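Local coordinates for periplasmic His/Glu/Gln/Arg/opine family-binding protein (Silicibacter pomeroyi, PDB 3I6V) that binds lysine in the cleft between its two lobes and, as a family 3 solute-binding protein, probably hands amino acids to an ABC transporter, at residues P58-S62 / G63-T67; A98-D101 / G102-L105; V157-V160 / A161-G164; T200-E204 / D205-N209. All blocks are in the same frame, centred on the assembly; numbering follows the deposited sequence. Where two conformers were deposited one is given.

Interaction 1. Residues P58-S62 / G63-T67; sequences PNLVS and GNYDT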
loop_
_atom_site.group_PDB
_atom_site.type_symbol
_atom_site.label_atom_id
_atom_site.label_comp_id
_atom_site.label_asym_id
_atom_site.label_seq_id
_atom_site.Cartn_x
_atom_site.Cartn_y
_atom_site.Cartn_z
ATOM N N PRO A 58 -4.650 -5.966 13.633
ATOM C CA PRO A 58 -4.830 -6.348 15.068
ATOM C C PRO A 58 -3.882 -5.620 16.008
ATOM O O PRO A 58 -4.284 -5.246 17.114
ATOM C CB PRO A 58 -4.535 -7.867 15.098
ATOM C CG PRO A 58 -4.535 -8.334 13.700
ATOM C CD PRO A 58 -4.588 -7.137 12.741
ATOM N N ASN A 59 -2.645 -5.373 15.571
ATOM C CA ASN A 59 -1.692 -4.659 16.432
ATOM C C ASN A 59 -1.970 -3.152 16.611
ATOM O O ASN A 59 -1.551 -2.570 17.623
ATOM C CB ASN A 59 -0.242 -4.961 16.015
ATOM C CG ASN A 59 0.141 -6.426 16.298
ATOM O OD1 ASN A 59 -0.623 -7.160 16.922
ATOM N ND2 ASN A 59 1.319 -6.834 15.856
ATOM N N LEU A 60 -2.661 -2.523 15.647
ATOM C CA LEU A 60 -3.218 -1.186 15.859
ATOM C C LEU A 60 -4.312 -1.276 16.912
ATOM O O LEU A 60 -4.349 -0.477 17.857
ATOM C CB LEU A 60 -3.837 -0.615 14.554
ATOM C CG LEU A 60 -4.768 0.608 14.717
ATOM C CD1 LEU A 60 -3.956 1.843 15.087
ATOM C CD2 LEU A 60 -5.541 0.906 13.426
ATOM N N VAL A 61 -5.220 -2.232 16.730
ATOM C CA VAL A 61 -6.362 -2.383 17.661
ATOM C C VAL A 61 -5.883 -2.637 19.113
ATOM O O VAL A 61 -6.478 -2.116 20.042
ATOM C CB VAL A 61 -7.364 -3.480 17.153
ATOM C CG1 VAL A 61 -8.445 -3.811 18.205
ATOM C CG2 VAL A 61 -8.030 -3.014 15.829
ATOM N N SER A 62 -4.782 -3.387 19.296
ATOM C CA SER A 62 -4.271 -3.731 20.629
ATOM C C SER A 62 -3.429 -2.611 21.235
ATOM O O SER A 62 -2.965 -2.721 22.376
ATOM C CB SER A 62 -3.448 -5.031 20.589
ATOM O OG SER A 62 -4.187 -6.079 19.994
ATOM N N GLY A 63 -3.200 -1.545 20.458
ATOM C CA GLY A 63 -2.511 -0.386 20.981
ATOM C C GLY A 63 -0.998 -0.381 20.856
ATOM O O GLY A 63 -0.357 0.416 21.528
ATOM N N ASN A 64 -0.423 -1.220 19.981
ATOM C CA ASN A 64 1.027 -1.180 19.710
ATOM C C ASN A 64 1.514 0.099 19.043
ATOM O O ASN A 64 2.698 0.464 19.157
ATOM C CB ASN A 64 1.484 -2.363 18.855
ATOM C CG ASN A 64 1.326 -3.708 19.556
ATOM O OD1 ASN A 64 0.604 -3.839 20.540
ATOM N ND2 ASN A 64 1.987 -4.730 19.009
ATOM N N TYR A 65 0.618 0.763 18.308
ATOM C CA TYR A 65 0.902 2.045 17.678
ATOM C C TYR A 65 -0.466 2.686 17.435
ATOM O O TYR A 65 -1.497 2.094 17.797
ATOM C CB TYR A 65 1.701 1.899 16.354
ATOM C CG TYR A 65 1.323 0.661 15.595
ATOM C CD1 TYR A 65 1.965 -0.554 15.857
ATOM C CD2 TYR A 65 0.285 0.677 14.645
ATOM C CE1 TYR A 65 1.602 -1.728 15.193
ATOM C CE2 TYR A 65 -0.089 -0.513 13.955
ATOM C CZ TYR A 65 0.572 -1.699 14.241
ATOM O OH TYR A 65 0.248 -2.879 13.619
ATOM N N ASP A 66 -0.476 3.868 16.825
ATOM C CA ASP A 66 -1.708 4.659 16.775
ATOM C C ASP A 66 -2.295 4.888 15.397
ATOM O O ASP A 66 -3.452 5.319 15.299
ATOM C CB ASP A 66 -1.496 6.011 17.469
ATOM C CG ASP A 66 -0.943 5.843 18.882
ATOM O OD1 ASP A 66 -1.543 5.091 19.683
ATOM O OD2 ASP A 66 0.133 6.413 19.163
ATOM N N THR A 67 -1.514 4.669 14.351
ATOM C CA THR A 67 -2.027 4.807 12.994
ATOM C C THR A 67 -1.463 3.708 12.103
ATOM O O THR A 67 -0.411 3.114 12.424
ATOM C CB THR A 67 -1.646 6.167 12.339
ATOM O OG1 THR A 67 -0.240 6.149 12.012
ATOM C CG2 THR A 67 -1.932 7.352 13.251
#

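Interaction 2. Residues A98-D101 / G102-L105; sequences ATSD and GADL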
loop_
_atom_site.group_PDB
_atom_site.type_symbol
_atom_site.label_atom_id
_atom_site.label_comp_id
_atom_site.label_asym_id
_atom_site.label_seq_id
_atom_site.Cartn_x
_atom_site.Cartn_y
_atom_site.Cartn_z
ATOM N N ALA A 98 3.922 -11.167 -15.016
ATOM C CA ALA A 98 4.341 -12.523 -15.311
ATOM C C ALA A 98 5.736 -12.556 -15.984
ATOM O O ALA A 98 6.311 -11.509 -16.298
ATOM C CB ALA A 98 3.277 -13.197 -16.226
ATOM N N THR A 99 6.241 -13.761 -16.222
ATOM C CA THR A 99 7.520 -13.940 -16.958
ATOM C C THR A 99 7.333 -14.117 -18.488
ATOM O O THR A 99 8.305 -14.042 -19.244
ATOM C CB THR A 99 8.336 -15.115 -16.398
ATOM O OG1 THR A 99 7.586 -16.324 -16.547
ATOM C CG2 THR A 99 8.661 -14.916 -14.903
ATOM N N SER A 100 6.097 -14.350 -18.943
ATOM C CA SER A 100 5.802 -14.384 -20.394
ATOM C C SER A 100 4.442 -13.773 -20.703
ATOM O O SER A 100 3.573 -13.701 -19.835
ATOM C CB SER A 100 5.868 -15.808 -20.944
ATOM O OG SER A 100 4.792 -16.586 -20.447
ATOM N N ASP A 101 4.263 -13.325 -21.941
ATOM C CA ASP A 101 3.001 -12.714 -22.363
ATOM C C ASP A 101 1.812 -13.679 -22.310
ATOM O O ASP A 101 0.681 -13.268 -22.013
ATOM C CB ASP A 101 3.148 -12.052 -23.732
ATOM C CG ASP A 101 3.986 -10.770 -23.675
ATOM O OD1 ASP A 101 4.549 -10.364 -24.717
ATOM O OD2 ASP A 101 4.086 -10.151 -22.586
ATOM N N GLY A 102 2.077 -14.960 -22.533
ATOM C CA GLY A 102 1.018 -15.965 -22.540
ATOM C C GLY A 102 0.841 -16.678 -21.226
ATOM O O GLY A 102 0.366 -17.820 -21.194
ATOM N N ALA A 103 1.228 -16.023 -20.127
ATOM C CA ALA A 103 1.036 -16.621 -18.802
ATOM C C ALA A 103 -0.445 -16.887 -18.588
ATOM O O ALA A 103 -1.278 -16.088 -18.999
ATOM C CB ALA A 103 1.572 -15.704 -17.693
ATOM N N ASP A 104 -0.749 -18.020 -17.966
ATOM C CA ASP A 104 -2.113 -18.399 -17.661
ATOM C C ASP A 104 -2.633 -17.675 -16.391
ATOM O O ASP A 104 -2.388 -18.108 -15.251
ATOM C CB ASP A 104 -2.183 -19.919 -17.487
ATOM C CG ASP A 104 -3.569 -20.410 -17.154
ATOM O OD1 ASP A 104 -4.551 -19.647 -17.324
ATOM O OD2 ASP A 104 -3.673 -21.562 -16.688
ATOM N N LEU A 105 -3.379 -16.597 -16.611
ATOM C CA LEU A 105 -3.969 -15.801 -15.528
ATOM C C LEU A 105 -5.105 -16.504 -14.792
ATOM O O LEU A 105 -5.642 -15.964 -13.825
ATOM C CB LEU A 105 -4.453 -14.442 -16.051
ATOM C CG LEU A 105 -3.447 -13.585 -16.804
ATOM C CD1 LEU A 105 -3.989 -12.166 -17.033
ATOM C CD2 LEU A 105 -2.066 -13.565 -16.084
#

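Interaction 3. Residues V157-V160 / A161-G164; sequences VPIV and AESG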
loop_
_atom_site.group_PDB
_atom_site.type_symbol
_atom_site.label_atom_id
_atom_site.label_comp_id
_atom_site.label_asym_id
_atom_site.label_seq_id
_atom_site.Cartn_x
_atom_site.Cartn_y
_atom_site.Cartn_z
ATOM N N VAL A 157 5.093 -1.261 -11.171
ATOM C CA VAL A 157 5.746 -0.479 -12.238
ATOM C C VAL A 157 7.302 -0.464 -12.113
ATOM O O VAL A 157 7.974 -0.890 -13.053
ATOM C CB VAL A 157 5.136 0.931 -12.448
ATOM C CG1 VAL A 157 6.093 1.846 -13.300
ATOM C CG2 VAL A 157 3.719 0.835 -13.137
ATOM N N PRO A 158 7.860 -0.045 -10.942
ATOM C CA PRO A 158 9.336 -0.032 -10.854
ATOM C C PRO A 158 9.931 -1.433 -10.911
ATOM O O PRO A 158 11.049 -1.611 -11.379
ATOM C CB PRO A 158 9.610 0.626 -9.476
ATOM C CG PRO A 158 8.326 1.401 -9.149
ATOM C CD PRO A 158 7.240 0.482 -9.708
ATOM N N ILE A 159 9.203 -2.423 -10.419
ATOM C CA ILE A 159 9.684 -3.791 -10.430
ATOM C C ILE A 159 9.840 -4.342 -11.873
ATOM O O ILE A 159 10.876 -4.953 -12.226
ATOM C CB ILE A 159 8.790 -4.658 -9.538
ATOM C CG1 ILE A 159 9.084 -4.364 -8.060
ATOM C CG2 ILE A 159 9.021 -6.113 -9.785
ATOM C CD1 ILE A 159 8.178 -5.097 -7.127
ATOM N N VAL A 160 8.826 -4.106 -12.701
ATOM C CA VAL A 160 8.904 -4.408 -14.126
ATOM C C VAL A 160 10.056 -3.660 -14.809
ATOM O O VAL A 160 10.829 -4.266 -15.553
ATOM C CB VAL A 160 7.552 -4.089 -14.858
ATOM C CG1 VAL A 160 7.761 -4.060 -16.399
ATOM C CG2 VAL A 160 6.500 -5.090 -14.449
ATOM N N ALA A 161 10.186 -2.365 -14.550
ATOM C CA ALA A 161 11.285 -1.608 -15.146
ATOM C C ALA A 161 12.693 -2.124 -14.727
ATOM O O ALA A 161 13.616 -2.033 -15.515
ATOM C CB ALA A 161 11.133 -0.104 -14.854
ATOM N N GLU A 162 12.818 -2.702 -13.520
ATOM C CA GLU A 162 14.110 -3.135 -12.927
ATOM C C GLU A 162 14.459 -4.545 -13.368
ATOM O O GLU A 162 15.544 -5.032 -13.068
ATOM C CB GLU A 162 14.004 -3.233 -11.393
ATOM C CG GLU A 162 13.959 -1.948 -10.592
ATOM C CD GLU A 162 13.367 -2.181 -9.223
ATOM O OE1 GLU A 162 13.259 -3.358 -8.789
ATOM O OE2 GLU A 162 12.965 -1.186 -8.574
ATOM N N SER A 163 13.508 -5.226 -14.008
ATOM C CA SER A 163 13.631 -6.645 -14.258
ATOM C C SER A 163 14.491 -6.978 -15.489
ATOM O O SER A 163 14.701 -8.148 -15.757
ATOM C CB SER A 163 12.259 -7.307 -14.423
ATOM O OG SER A 163 11.701 -7.027 -15.715
ATOM N N GLY A 164 14.930 -5.963 -16.228
ATOM C CA GLY A 164 15.643 -6.187 -17.501
ATOM C C GLY A 164 14.878 -7.111 -18.441
ATOM O O GLY A 164 15.458 -8.016 -19.051
#

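Interaction 4. Residues T200-E204 / D205-N209; sequences TSMKE and DGTLN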
loop_
_atom_site.group_PDB
_atom_site.type_symbol
_atom_site.label_atom_id
_atom_site.label_comp_id
_atom_site.label_asym_id
_atom_site.label_seq_id
_atom_site.Cartn_x
_atom_site.Cartn_y
_atom_site.Cartn_z
ATOM N N THR A 200 -6.300 17.475 4.086
ATOM C CA THR A 200 -7.059 18.458 3.310
ATOM C C THR A 200 -6.197 19.699 2.957
ATOM O O THR A 200 -6.167 20.114 1.811
ATOM C CB THR A 200 -8.336 18.868 4.064
ATOM O OG1 THR A 200 -9.201 17.738 4.121
ATOM C CG2 THR A 200 -9.074 20.039 3.344
ATOM N N SER A 201 -5.493 20.234 3.942
ATOM C CA SER A 201 -4.537 21.349 3.742
ATOM C C SER A 201 -3.462 21.043 2.675
ATOM O O SER A 201 -3.113 21.921 1.880
ATOM C CB SER A 201 -3.892 21.741 5.079
ATOM O OG SER A 201 -2.788 20.869 5.406
ATOM N N MET A 202 -2.969 19.801 2.609
ATOM C CA MET A 202 -1.966 19.445 1.579
ATOM C C MET A 202 -2.596 19.299 0.191
ATOM O O MET A 202 -1.925 19.500 -0.849
ATOM C CB MET A 202 -1.209 18.156 1.952
ATOM C CG MET A 202 -0.347 18.264 3.209
ATOM S SD MET A 202 0.686 16.815 3.569
ATOM C CE MET A 202 1.599 16.765 2.078
ATOM N N LYS A 203 -3.874 18.920 0.161
ATOM C CA LYS A 203 -4.614 18.864 -1.094
ATOM C C LYS A 203 -4.878 20.287 -1.607
ATOM O O LYS A 203 -4.743 20.545 -2.789
ATOM C CB LYS A 203 -5.937 18.061 -0.974
ATOM C CG LYS A 203 -5.720 16.525 -0.782
ATOM C CD LYS A 203 -7.017 15.730 -0.771
ATOM C CE LYS A 203 -6.773 14.246 -0.399
ATOM N NZ LYS A 203 -8.078 13.459 -0.242
ATOM N N GLU A 204 -5.229 21.191 -0.696
ATOM C CA GLU A 204 -5.607 22.560 -1.047
ATOM C C GLU A 204 -4.442 23.443 -1.572
ATOM O O GLU A 204 -4.656 24.282 -2.451
ATOM C CB GLU A 204 -6.332 23.219 0.129
ATOM C CG GLU A 204 -7.786 22.767 0.237
ATOM C CD GLU A 204 -8.472 23.236 1.521
ATOM O OE1 GLU A 204 -7.770 23.702 2.456
ATOM O OE2 GLU A 204 -9.717 23.112 1.597
ATOM N N ASP A 205 -3.234 23.223 -1.043
ATOM C CA ASP A 205 -2.036 23.981 -1.414
ATOM C C ASP A 205 -1.122 23.290 -2.424
ATOM O O ASP A 205 -0.082 23.835 -2.767
ATOM C CB ASP A 205 -1.239 24.383 -0.167
ATOM C CG ASP A 205 -0.500 23.198 0.506
ATOM O OD1 ASP A 205 -0.487 22.058 -0.018
ATOM O OD2 ASP A 205 0.094 23.433 1.571
ATOM N N GLY A 206 -1.493 22.099 -2.896
ATOM C CA GLY A 206 -0.747 21.419 -3.954
ATOM C C GLY A 206 0.474 20.617 -3.519
ATOM O O GLY A 206 1.119 19.978 -4.353
ATOM N N THR A 207 0.806 20.632 -2.230
ATOM C CA THR A 207 1.980 19.898 -1.762
ATOM C C THR A 207 1.834 18.375 -1.831
ATOM O O THR A 207 2.842 17.655 -1.968
ATOM C CB THR A 207 2.433 20.307 -0.342
ATOM O OG1 THR A 207 1.318 20.244 0.558
ATOM C CG2 THR A 207 3.037 21.742 -0.352
ATOM N N LEU A 208 0.600 17.879 -1.729
ATOM C CA LEU A 208 0.369 16.430 -1.803
ATOM C C LEU A 208 0.579 15.950 -3.223
ATOM O O LEU A 208 1.266 14.956 -3.439
ATOM C CB LEU A 208 -1.025 16.034 -1.278
ATOM C CG LEU A 208 -1.352 14.532 -1.292
ATOM C CD1 LEU A 208 -0.267 13.687 -0.596
ATOM C CD2 LEU A 208 -2.744 14.290 -0.631
ATOM N N ASN A 209 0.025 16.671 -4.198
ATOM C CA ASN A 209 0.273 16.350 -5.616
ATOM C C ASN A 209 1.755 16.290 -5.968
ATOM O O ASN A 209 2.176 15.386 -6.682
ATOM C CB ASN A 209 -0.415 17.340 -6.552
ATOM C CG ASN A 209 -1.906 17.128 -6.624
ATOM O OD1 ASN A 209 -2.436 16.119 -6.129
ATOM N ND2 ASN A 209 -2.602 18.072 -7.261
HETATM O O HOH W 1 -2.015 18.644 -3.484
#

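Interaction 1. Residues P58-S62 / G63-T67
The backbone turns off the end of helix 56-61 on two successive amides: Asn64 N donates to Asn59 O over 2.9 Å, almost straight in line with the C=O bond (177° at the oxygen), while Gly63 N reaches Leu60 O from above the plane of that carbonyl. At the corner Gly63 has a positive phi, a conformation in which a beta carbon would be jammed against the carbonyl oxygen of Ser62. The side chains of Asn59 and Asn64 meet just outside this corner. Their amide planes are only 26° apart, and ND2 of Asn64 lies 3.7 Å from CG of Asn59, a van der Waals approach; the amide of Asn59 instead spends its ND2 on Asn51. Positive phi combined with two bonds back into the last turn makes this a Schellman motif, a standard way of ending a helix, used here to lead the chain into strand 67-68 beside strand 7-11. Tyr65 then folds back beneath the helix end. Its chi1 of 35° sets the ring between its own backbone N and carbonyl carbon, aimed at the last turn, where Asn59 O stands 4.0 Å above one face, toward the rim. CE2 of the ring packs on Leu60 CB at 3.8 Å, and the phenol oxygen OH comes within 3.2 Å of Asn59 CB while hydrogen bonding to Ile56 O, one turn back. Leu60 reaches farther along with its methyl CD1, which rests 3.5 Å from the backbone C of Asp66, whose carboxylate is paired with Arg8 and Arg185.

Interaction 2. Residues A98-D101 / G102-L105
Ala98, at the end of strand 93-98, points its methyl toward Ala103, and the two CB atoms stand 3.4 Å apart, tighter than ordinary van der Waals contact between carbons. Neither side chain has anything beyond CB, which is consistent with so close an approach of the two arms of the loop. The backbone of Ala98 is still paired with Met168 of the neighbouring strand, and its methyl also touches Val170, so the squeeze takes place where strand 93-98 gives way to the loop. Two residues on, Ser100 opens the bend. Its hydroxyl is tucked between its own backbone N and carbonyl carbon (chi1 69°), which swings OG over the inside of the bend, 3.6 Å from Ala103 N and 3.8 Å from Gly102 N. The carbonyl of Ser100 takes the one hydrogen bond across the turn, from Ala103 N to Ser100 O at 3.3 Å, and that bond is weak. The same oxygen also has the methyl of Ala103 against it, with CB at 3.6 Å. Asp101 follows at the first corner; its side chain leaves the bend, with CB 3.3 Å from Gly102 N, and leans on Met168. Gly102 takes the second corner with a negative phi of -96°. The arrangement is a type I beta turn from Ser100 to Ala103, lying in the connection between strands 93-98 and 108-112, both of which pair with strand 148-152.

Interaction 3. Residues V157-V160 / A161-G164
The carbonyl oxygen of Val160 is gripped twice by Ser163: the hydroxyl OG donates to Val160 O at 2.9 Å, tilted only modestly from the carbonyl plane, and the amide N of Ser163 reaches that same oxygen at 3.2 Å from well above the plane. With chi1 at 77°, the serine oxygen swings back over the last turn of helix 153-162. The remaining bonds show the helix tightening as it ends. Ala161 N to Val157 O is a straight alpha-helical link (N-H...O angle 168°), whereas Glu162 N divides itself between Pro158 O at 3.0 Å and a weak bond to Ile159 O. Glu162 also lays its side chain along the carbonyl of Pro158: CG comes within 3.0 Å of Pro158 O, and the carboxylate oxygen OE2 within 3.4 Å, an approach of two acceptors that is no bond and would, if anything, be slightly unfavourable. On the other side of the helix, Val157 and Val160 pack on Phe169 of strand 168-170. Pro158 has no amide hydrogen, so the helix kinks at its nitrogen, and Gly164 leaves with positive phi. Because Ser163 OG donates to Val160 O and accepts from Leu167 N, one hydroxyl ties the helix end to the chain leading into the next strand, and its own polarity is satisfied on both sides.

Interaction 4. Residues T200-E204 / D205-N209
Met202 forms the tight side of this joint: its CB lies 3.9 Å from Leu208 CB and 3.6 Å from Thr207 OG1, and the methionine crosses the threonine at about a right angle. A bend at chi3 (58°) brings its terminal methyl back to Thr207 OG1 at 3.8 Å, while Leu34 and Leu38 of helix 30-42 pack against it from outside the joint. Lys203 adds to the packed side, running beside Leu208 with CG 3.7 Å from CD2, both pointing the same way, and carries its ammonium on to Gln86, the carbonyl of Asn87 and the ring of Tyr223. The carbonyl of Met202 is busy too, since Met202 O accepts from Leu208 N at 3.1 Å and from a water that in turn accepts from Asn209 N. Between the two helices the chain makes an Asx turn. Asp205 OD1 takes Thr207 N from above the carboxylate plane and Thr207 OG1 at 2.6 Å on its syn side, which fixes the start of helix 207-216 just beyond Gly206, the N-cap residue with positive phi. Crowding accompanies this grip, because OD1 of Asp205 is also 3.0 Å from Met202 O, another acceptor; the two donors of Thr207, and the salt bridge from OD2 to Arg41, would offset that repulsion. The solvent side is looser: exposed Glu204 meets the following residues just through CB, 3.3 Å from the N of Asp205, itself exposed.

In the fold
The four contacts come in series along the chain and fall into two groups. Interactions 2 and 3, with centres about 16 Å apart, belong to one lobe and meet the same strand, 168-170, the first through a turn and the second through a helix end. Interactions 1 and 4, with centres about 28 Å apart, lie in the other lobe, which is built from both ends of the chain. Interactions 1 and 2 sit on opposite sides of the chain's centre, about 39 Å between centres. All four are turns or helix ends at the periphery, framing the two-lobed fold of solute-binding proteins, whose cleft holds the lysine.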